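Long-range contacts in peptidoglycan D,D-transpeptidase PbpA (Mycobacterium tuberculosis, PDB 3UN7), which probably catalyses the peptide cross-linking of cell-wall peptidoglycan as a membrane-anchored, penicillin-binding transpeptidase needed for the control of cell length: residues A[148-153]-A[175-180]; A[155-160]-A[167-172]; A[53-58]-A[109-114]. All blocks are in the same frame, centred on the assembly; numbering follows the deposited sequence.

Overall arrangement
Interaction 3 is the buried contact of the set; interactions 1 and 2 are partly buried. Interactions 1 and 2 form one continuous patch, because Leu172 of 167-172 also packs on Tyr152, Pro179 and Leu180, and helix 154-157 follows strand 143-149 after a short loop. Interaction 3 joins this patch from helix 52-59: Glu53 O takes a probable hydrogen bond from Ser151 OG, and Ala56 CB lies against Tyr152. Interactions 2 and 3 do not touch, with nearest atoms about 7 Å apart. The chemistry differs too. Interactions 1 and 2 pair prolines, leucines and aromatic rings without a hydrogen bond across, whereas buried interaction 3 adds a glutamine amide bonded to a helix carbonyl.

Interaction 1. Residues A[148-153]-A[175-180]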
# COMPACT_ATOMS: atom_id res chain seq x y z
N SER A 148 7.74 -0.75 -4.61
CA SER A 148 7.75 -2.22 -4.62
C SER A 148 9.21 -2.67 -4.69
O SER A 148 10.04 -2.01 -5.31
CB SER A 148 6.93 -2.76 -5.81
OG SER A 148 6.72 -4.16 -5.68
N SER A 149 9.52 -3.78 -4.02
CA SER A 149 10.90 -4.26 -3.92
C SER A 149 10.88 -5.80 -3.91
O SER A 149 10.04 -6.40 -3.24
CB SER A 149 11.56 -3.69 -2.66
OG SER A 149 12.93 -4.04 -2.55
N PRO A 150 11.77 -6.45 -4.69
CA PRO A 150 12.75 -5.88 -5.62
C PRO A 150 12.02 -5.21 -6.79
O PRO A 150 10.83 -5.46 -6.98
CB PRO A 150 13.54 -7.11 -6.11
CG PRO A 150 12.58 -8.26 -5.95
CD PRO A 150 11.81 -7.93 -4.69
N SER A 151 12.71 -4.37 -7.54
CA SER A 151 12.13 -3.75 -8.72
C SER A 151 13.02 -4.11 -9.91
O SER A 151 13.90 -4.96 -9.79
CB SER A 151 12.01 -2.25 -8.53
OG SER A 151 11.15 -1.68 -9.51
N TYR A 152 12.80 -3.47 -11.05
CA TYR A 152 13.53 -3.78 -12.28
C TYR A 152 13.80 -2.48 -13.01
O TYR A 152 13.25 -1.44 -12.67
CB TYR A 152 12.70 -4.71 -13.16
CG TYR A 152 11.49 -4.05 -13.75
CD1 TYR A 152 11.51 -3.55 -15.06
CD2 TYR A 152 10.33 -3.86 -12.99
CE1 TYR A 152 10.41 -2.90 -15.60
CE2 TYR A 152 9.23 -3.22 -13.52
CZ TYR A 152 9.28 -2.73 -14.82
OH TYR A 152 8.17 -2.10 -15.35
N ASP A 153 14.61 -2.55 -14.05
CA ASP A 153 14.98 -1.36 -14.82
C ASP A 153 14.18 -1.30 -16.13
O ASP A 153 14.49 -2.03 -17.07
CB ASP A 153 16.49 -1.39 -15.07
CG ASP A 153 16.98 -0.22 -15.88
OD1 ASP A 153 16.17 0.66 -16.24
OD2 ASP A 153 18.20 -0.16 -16.13
N ASN A 175 12.93 -14.93 -12.77
CA ASN A 175 13.35 -14.48 -11.44
C ASN A 175 12.29 -14.82 -10.40
O ASN A 175 11.17 -14.29 -10.44
CB ASN A 175 13.64 -12.97 -11.45
CG ASN A 175 14.26 -12.46 -10.14
OD1 ASN A 175 13.96 -12.95 -9.06
ND2 ASN A 175 15.12 -11.46 -10.25
N PRO A 176 12.63 -15.71 -9.45
CA PRO A 176 11.61 -16.16 -8.49
C PRO A 176 11.10 -15.06 -7.55
O PRO A 176 10.01 -15.20 -6.99
CB PRO A 176 12.32 -17.28 -7.71
CG PRO A 176 13.77 -17.02 -7.89
CD PRO A 176 13.95 -16.33 -9.20
N ALA A 177 11.87 -13.99 -7.38
CA ALA A 177 11.39 -12.82 -6.61
C ALA A 177 10.41 -11.90 -7.38
O ALA A 177 9.90 -10.91 -6.83
CB ALA A 177 12.58 -12.02 -6.08
N SER A 178 10.15 -12.23 -8.65
CA SER A 178 9.18 -11.49 -9.49
C SER A 178 9.26 -9.96 -9.38
O SER A 178 8.33 -9.32 -8.93
CB SER A 178 7.75 -11.98 -9.20
OG SER A 178 6.88 -11.51 -10.23
N PRO A 179 10.38 -9.37 -9.81
CA PRO A 179 10.51 -7.90 -9.69
C PRO A 179 9.56 -7.11 -10.59
O PRO A 179 9.31 -5.94 -10.33
CB PRO A 179 11.97 -7.65 -10.05
CG PRO A 179 12.36 -8.80 -10.88
CD PRO A 179 11.56 -9.99 -10.44
N LEU A 180 8.99 -7.76 -11.60
CA LEU A 180 7.97 -7.12 -12.43
C LEU A 180 6.68 -6.84 -11.64
O LEU A 180 5.91 -5.95 -11.99
CB LEU A 180 7.68 -7.98 -13.67
CG LEU A 180 8.74 -7.91 -14.78
CD1 LEU A 180 8.44 -8.96 -15.84
CD2 LEU A 180 8.78 -6.52 -15.43
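Tyr152 holds CG between its own backbone N and carbonyl carbon (chi1 69°), while Leu180 has CG anti to its carbonyl carbon (chi1 -76°); with the two CG atoms so placed, the side chains cross at about a right angle. Leu180 CD2 stands over the middle of one ring face, 3.7 Å from the centroid of the Tyr152 ring and only 5° off the ring normal, a clean CH-pi contact. The ring's edge is used as well: Tyr152 CD2 lies 3.5 Å from Pro179 O, near the ring plane.

Pro179 sits at the middle of the contact, against Pro150, Ser151 and Tyr152. Its CB is 3.3 Å from Ser151 O and also packs on Tyr152 CB, and the two backbones draw in here to 4.6 Å between Ser151 CA and Pro179 CA. Further back, Pro150, which follows a cis peptide bond just after strand 143-149, presents ring atom CG to Ala177 CB at 3.8 Å. Ala177 lies in a type I turn closed by Ser178 N to Asn175 O (2.9 Å); separately, Asn175 OD1 accepts from Ala177 N, an Asx turn.

The serine hydroxyls find partners outside the two segments. Ser151 OG bonds to Glu53 O, and Ser148 OG hydrogen bonds to Thr181 O and Arg183 N, fastening the strand end to the chain just beyond Leu180. No hydrogen bond spans the two segments themselves. They cohere by apolar packing, proline on alanine and proline and a leucine methyl over the tyrosine face, with the polar link just beyond it.

Interaction 2. Residues A[155-160]-A[167-172]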
# COMPACT_ATOMS: atom_id res chain seq x y z
N ASN A 155 14.42 0.62 -18.46
CA ASN A 155 15.31 0.96 -19.59
C ASN A 155 15.65 -0.26 -20.41
O ASN A 155 15.88 -0.16 -21.62
CB ASN A 155 16.59 1.66 -19.12
CG ASN A 155 16.31 3.05 -18.61
OD1 ASN A 155 15.92 3.93 -19.38
ND2 ASN A 155 16.46 3.25 -17.29
N LEU A 156 15.70 -1.41 -19.76
CA LEU A 156 15.94 -2.69 -20.43
C LEU A 156 14.91 -3.04 -21.49
O LEU A 156 15.26 -3.50 -22.60
CB LEU A 156 15.98 -3.82 -19.39
CG LEU A 156 17.27 -3.93 -18.55
CD1 LEU A 156 17.10 -4.98 -17.43
CD2 LEU A 156 18.49 -4.24 -19.42
N LEU A 157 13.64 -2.84 -21.13
CA LEU A 157 12.52 -3.14 -22.02
C LEU A 157 12.27 -2.02 -23.04
O LEU A 157 11.65 -2.25 -24.07
CB LEU A 157 11.27 -3.50 -21.19
CG LEU A 157 11.58 -4.80 -20.42
CD1 LEU A 157 10.43 -5.26 -19.52
CD2 LEU A 157 11.96 -5.92 -21.37
N ALA A 158 12.83 -0.84 -22.78
CA ALA A 158 12.79 0.27 -23.72
C ALA A 158 13.94 0.22 -24.75
O ALA A 158 14.04 1.07 -25.64
CB ALA A 158 12.80 1.59 -22.95
N SER A 159 14.80 -0.79 -24.64
CA SER A 159 15.85 -0.97 -25.63
C SER A 159 15.27 -1.18 -27.02
O SER A 159 14.24 -1.81 -27.19
CB SER A 159 16.75 -2.13 -25.27
OG SER A 159 17.70 -2.35 -26.29
N HIS A 160 15.94 -0.66 -28.03
CA HIS A 160 15.47 -0.91 -29.40
C HIS A 160 16.05 -2.17 -29.97
O HIS A 160 15.68 -2.58 -31.07
CB HIS A 160 15.72 0.31 -30.30
CG HIS A 160 14.85 1.48 -29.96
ND1 HIS A 160 14.73 2.58 -30.77
CD2 HIS A 160 14.05 1.71 -28.88
CE1 HIS A 160 13.90 3.45 -30.22
NE2 HIS A 160 13.47 2.94 -29.07
N GLN A 167 15.92 -10.93 -23.70
CA GLN A 167 16.73 -11.47 -22.62
C GLN A 167 16.31 -10.90 -21.26
O GLN A 167 16.15 -11.66 -20.31
CB GLN A 167 18.22 -11.27 -22.87
CG GLN A 167 18.83 -12.39 -23.71
CD GLN A 167 20.19 -12.02 -24.30
OE1 GLN A 167 20.78 -10.99 -23.96
NE2 GLN A 167 20.70 -12.88 -25.20
N ALA A 168 16.10 -9.59 -21.19
CA ALA A 168 15.55 -8.96 -19.98
C ALA A 168 14.20 -9.56 -19.61
O ALA A 168 13.95 -9.86 -18.44
CB ALA A 168 15.42 -7.45 -20.15
N TRP A 169 13.35 -9.74 -20.61
CA TRP A 169 12.03 -10.31 -20.41
C TRP A 169 12.10 -11.71 -19.77
O TRP A 169 11.39 -12.00 -18.81
CB TRP A 169 11.27 -10.36 -21.73
CG TRP A 169 9.84 -10.76 -21.60
CD1 TRP A 169 9.27 -11.95 -21.97
CD2 TRP A 169 8.78 -9.98 -21.02
NE1 TRP A 169 7.93 -11.95 -21.68
CE2 TRP A 169 7.61 -10.76 -21.09
CE3 TRP A 169 8.72 -8.70 -20.45
CZ2 TRP A 169 6.37 -10.29 -20.63
CZ3 TRP A 169 7.50 -8.24 -19.98
CH2 TRP A 169 6.34 -9.03 -20.07
N GLN A 170 12.99 -12.55 -20.30
CA GLN A 170 13.19 -13.93 -19.84
C GLN A 170 13.81 -13.97 -18.44
O GLN A 170 13.34 -14.73 -17.58
CB GLN A 170 14.03 -14.70 -20.87
CG GLN A 170 14.54 -16.07 -20.44
CD GLN A 170 16.05 -16.08 -20.24
OE1 GLN A 170 16.66 -15.06 -19.89
NE2 GLN A 170 16.67 -17.23 -20.46
N ARG A 171 14.84 -13.16 -18.21
CA ARG A 171 15.45 -13.01 -16.88
C ARG A 171 14.43 -12.59 -15.81
O ARG A 171 14.38 -13.18 -14.74
CB ARG A 171 16.62 -12.01 -16.90
CG ARG A 171 17.90 -12.49 -17.61
CD ARG A 171 19.00 -11.41 -17.56
NE ARG A 171 19.23 -10.73 -18.85
CZ ARG A 171 19.07 -9.43 -19.07
NH1 ARG A 171 18.65 -8.62 -18.10
NH2 ARG A 171 19.32 -8.93 -20.28
N LEU A 172 13.61 -11.59 -16.12
CA LEU A 172 12.62 -11.08 -15.16
C LEU A 172 11.50 -12.08 -14.92
O LEU A 172 11.05 -12.27 -13.78
CB LEU A 172 12.05 -9.72 -15.65
CG LEU A 172 13.02 -8.53 -15.70
CD1 LEU A 172 12.44 -7.30 -16.41
CD2 LEU A 172 13.53 -8.16 -14.31
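Leu156 and Leu157, successive residues of a short, weakly bonded helix, reach helix 162-174 on two flanks of Ala168. Ala168 CB takes Leu156 CB at 3.8 Å and Leu157 CD2 at 4.0 Å, so this small residue lets the backbones approach to 6.3 Å between Leu156 CA and Ala168 CA.

On one flank Leu157 crosses Trp169 at about a right angle. Its CD1 comes to the indole edge, in the ring plane, 4.0 Å from Trp169 CE3, and the same methyl touches Leu172 CD1. The indole also stacks with Tyr66, while Phe61 packs on both Trp169 and Leu157.

On the other flank Leu156 crosses Arg171, again near a right angle. The arginine chain bends at chi3 (-107°), and Gln167 C and Ala168 N of its own helix lie against one face of the guanidinium, toward its rim, Ala168 N 3.4 Å from the plane. Leu156 CD1 meets this flat group at the edge, 4.0 Å from Arg171 NH1, a van der Waals contact on the solvent side, where Arg171 is exposed.

Away from Ser193, which lies just before helix 196-205 and is probably the acyl-ester serine, the two helices pack as a compact helix-loop-helix excursion between edge strand 143-149 and helix 196-205 of the penicillin-binding transpeptidase domain.

Interaction 3. Residues A[53-58]-A[109-114]; sequences EVYAPV and INPRIQ
Val58 and Ile109 meet at the apolar centre, where Val58 CG2 rests 3.8 Å from Ile109 CD1 as the two side chains slide past each other in opposite directions. Beside them Ile109 CG2 comes to the edge of the Tyr55 ring, in its plane, 3.8 Å from Tyr55 CE2. Val54 CG1 lies over one face of the same ring, displaced toward the rim. Leu33 of strand 31-38 touches both Tyr55 and Val58.

Next outward, Gln114 threads in with its aliphatic part: CG is 3.6 Å from Val54 CG1 and 3.4 Å from Tyr55 CE2. A bend at chi2 (90°) turns CD, and the amide runs almost parallel to the ring, the planes 12° apart. At the far end of the tyrosine, OH closes on Pro111, 3.1 Å from Pro111 CA, with CB beside it.

The polar edge is the Gln114 amide. NE2 donates to Val54 O at 3.0 Å with an N-H...O angle of 158°; the donor sits above the carbonyl plane, while the oxygen lies in the plane of the amide. Helix 52-59 is kinked here: Pro57 has no N-H, and Val58 N, which in a regular alpha helix would bond to Val54 O, bonds to Tyr55 O, leaving Val54 O to Gln114. NE2 also bonds to Leu146 O, so the amide links the kinked helix to strand 143-149.

Helix 52-59 of the N-terminal dimerisation region thus docks on the start of helix 111-123, consistent with a junction between the N-terminal and transpeptidase domains, as in class B penicillin-binding proteins.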
# COMPACT_ATOMS: atom_id res chain seq x y z
N GLU A 53 14.48 1.83 -11.26
CA GLU A 53 13.96 0.82 -10.32
C GLU A 53 13.00 1.45 -9.31
O GLU A 53 11.94 0.88 -8.99
CB GLU A 53 15.09 0.06 -9.60
CG GLU A 53 16.00 -0.73 -10.53
CD GLU A 53 16.93 -1.71 -9.80
OE1 GLU A 53 16.82 -1.85 -8.57
OE2 GLU A 53 17.78 -2.34 -10.48
N VAL A 54 13.37 2.63 -8.83
CA VAL A 54 12.58 3.34 -7.84
C VAL A 54 11.15 3.61 -8.33
O VAL A 54 10.20 3.32 -7.60
CB VAL A 54 13.23 4.67 -7.42
CG1 VAL A 54 12.31 5.42 -6.45
CG2 VAL A 54 14.60 4.41 -6.79
N TYR A 55 11.01 4.13 -9.55
CA TYR A 55 9.67 4.51 -10.08
C TYR A 55 9.02 3.50 -11.02
O TYR A 55 7.96 3.76 -11.56
CB TYR A 55 9.72 5.90 -10.75
CG TYR A 55 10.06 6.98 -9.76
CD1 TYR A 55 11.38 7.37 -9.58
CD2 TYR A 55 9.07 7.61 -9.00
CE1 TYR A 55 11.73 8.38 -8.65
CE2 TYR A 55 9.40 8.63 -8.08
CZ TYR A 55 10.73 8.98 -7.92
OH TYR A 55 11.09 9.94 -7.02
N ALA A 56 9.65 2.34 -11.23
CA ALA A 56 9.04 1.30 -12.08
C ALA A 56 7.57 0.98 -11.74
O ALA A 56 6.76 0.83 -12.65
CB ALA A 56 9.89 0.03 -12.09
N PRO A 57 7.21 0.86 -10.45
CA PRO A 57 5.81 0.61 -10.10
C PRO A 57 4.85 1.72 -10.55
O PRO A 57 3.65 1.48 -10.69
CB PRO A 57 5.85 0.55 -8.57
CG PRO A 57 7.22 0.05 -8.27
CD PRO A 57 8.05 0.86 -9.23
N VAL A 58 5.40 2.93 -10.75
CA VAL A 58 4.62 4.06 -11.20
C VAL A 58 4.68 4.17 -12.73
O VAL A 58 3.64 4.20 -13.38
CB VAL A 58 5.09 5.39 -10.52
CG1 VAL A 58 4.36 6.60 -11.12
CG2 VAL A 58 4.85 5.34 -9.03
N ILE A 109 2.91 11.59 -7.00
CA ILE A 109 4.04 11.05 -6.25
C ILE A 109 4.93 12.18 -5.75
O ILE A 109 5.23 13.10 -6.51
CB ILE A 109 4.89 10.06 -7.12
CG1 ILE A 109 4.07 8.82 -7.51
CG2 ILE A 109 6.19 9.62 -6.39
CD1 ILE A 109 3.74 7.87 -6.36
N ASN A 110 5.33 12.12 -4.49
CA ASN A 110 6.33 13.03 -3.95
C ASN A 110 7.68 12.29 -4.01
O ASN A 110 7.84 11.30 -3.31
CB ASN A 110 5.96 13.44 -2.51
CG ASN A 110 6.96 14.42 -1.90
OD1 ASN A 110 8.16 14.35 -2.15
ND2 ASN A 110 6.45 15.34 -1.08
N PRO A 111 8.61 12.75 -4.87
CA PRO A 111 9.89 12.07 -5.08
C PRO A 111 10.68 11.84 -3.79
O PRO A 111 11.27 10.78 -3.63
CB PRO A 111 10.63 13.04 -6.01
CG PRO A 111 9.54 13.67 -6.79
CD PRO A 111 8.50 13.94 -5.73
N ARG A 112 10.66 12.82 -2.88
CA ARG A 112 11.31 12.70 -1.57
C ARG A 112 10.75 11.51 -0.80
O ARG A 112 11.50 10.74 -0.20
CB ARG A 112 11.12 13.97 -0.74
CG ARG A 112 11.72 15.21 -1.36
CD ARG A 112 11.64 16.40 -0.42
NE ARG A 112 12.90 16.62 0.29
CZ ARG A 112 13.61 17.75 0.25
NH1 ARG A 112 13.17 18.80 -0.44
NH2 ARG A 112 14.75 17.84 0.93
N ILE A 113 9.43 11.34 -0.85
CA ILE A 113 8.79 10.25 -0.12
C ILE A 113 9.09 8.91 -0.81
O ILE A 113 9.51 7.96 -0.16
CB ILE A 113 7.28 10.50 0.07
CG1 ILE A 113 7.05 11.88 0.71
CG2 ILE A 113 6.63 9.40 0.96
CD1 ILE A 113 5.57 12.25 0.86
N GLN A 114 8.89 8.85 -2.12
CA GLN A 114 9.18 7.64 -2.90
C GLN A 114 10.63 7.16 -2.66
O GLN A 114 10.87 5.97 -2.42
CB GLN A 114 8.95 7.90 -4.39
CG GLN A 114 9.15 6.68 -5.27
CD GLN A 114 7.87 5.88 -5.46
OE1 GLN A 114 6.83 6.25 -4.94
NE2 GLN A 114 7.95 4.79 -6.22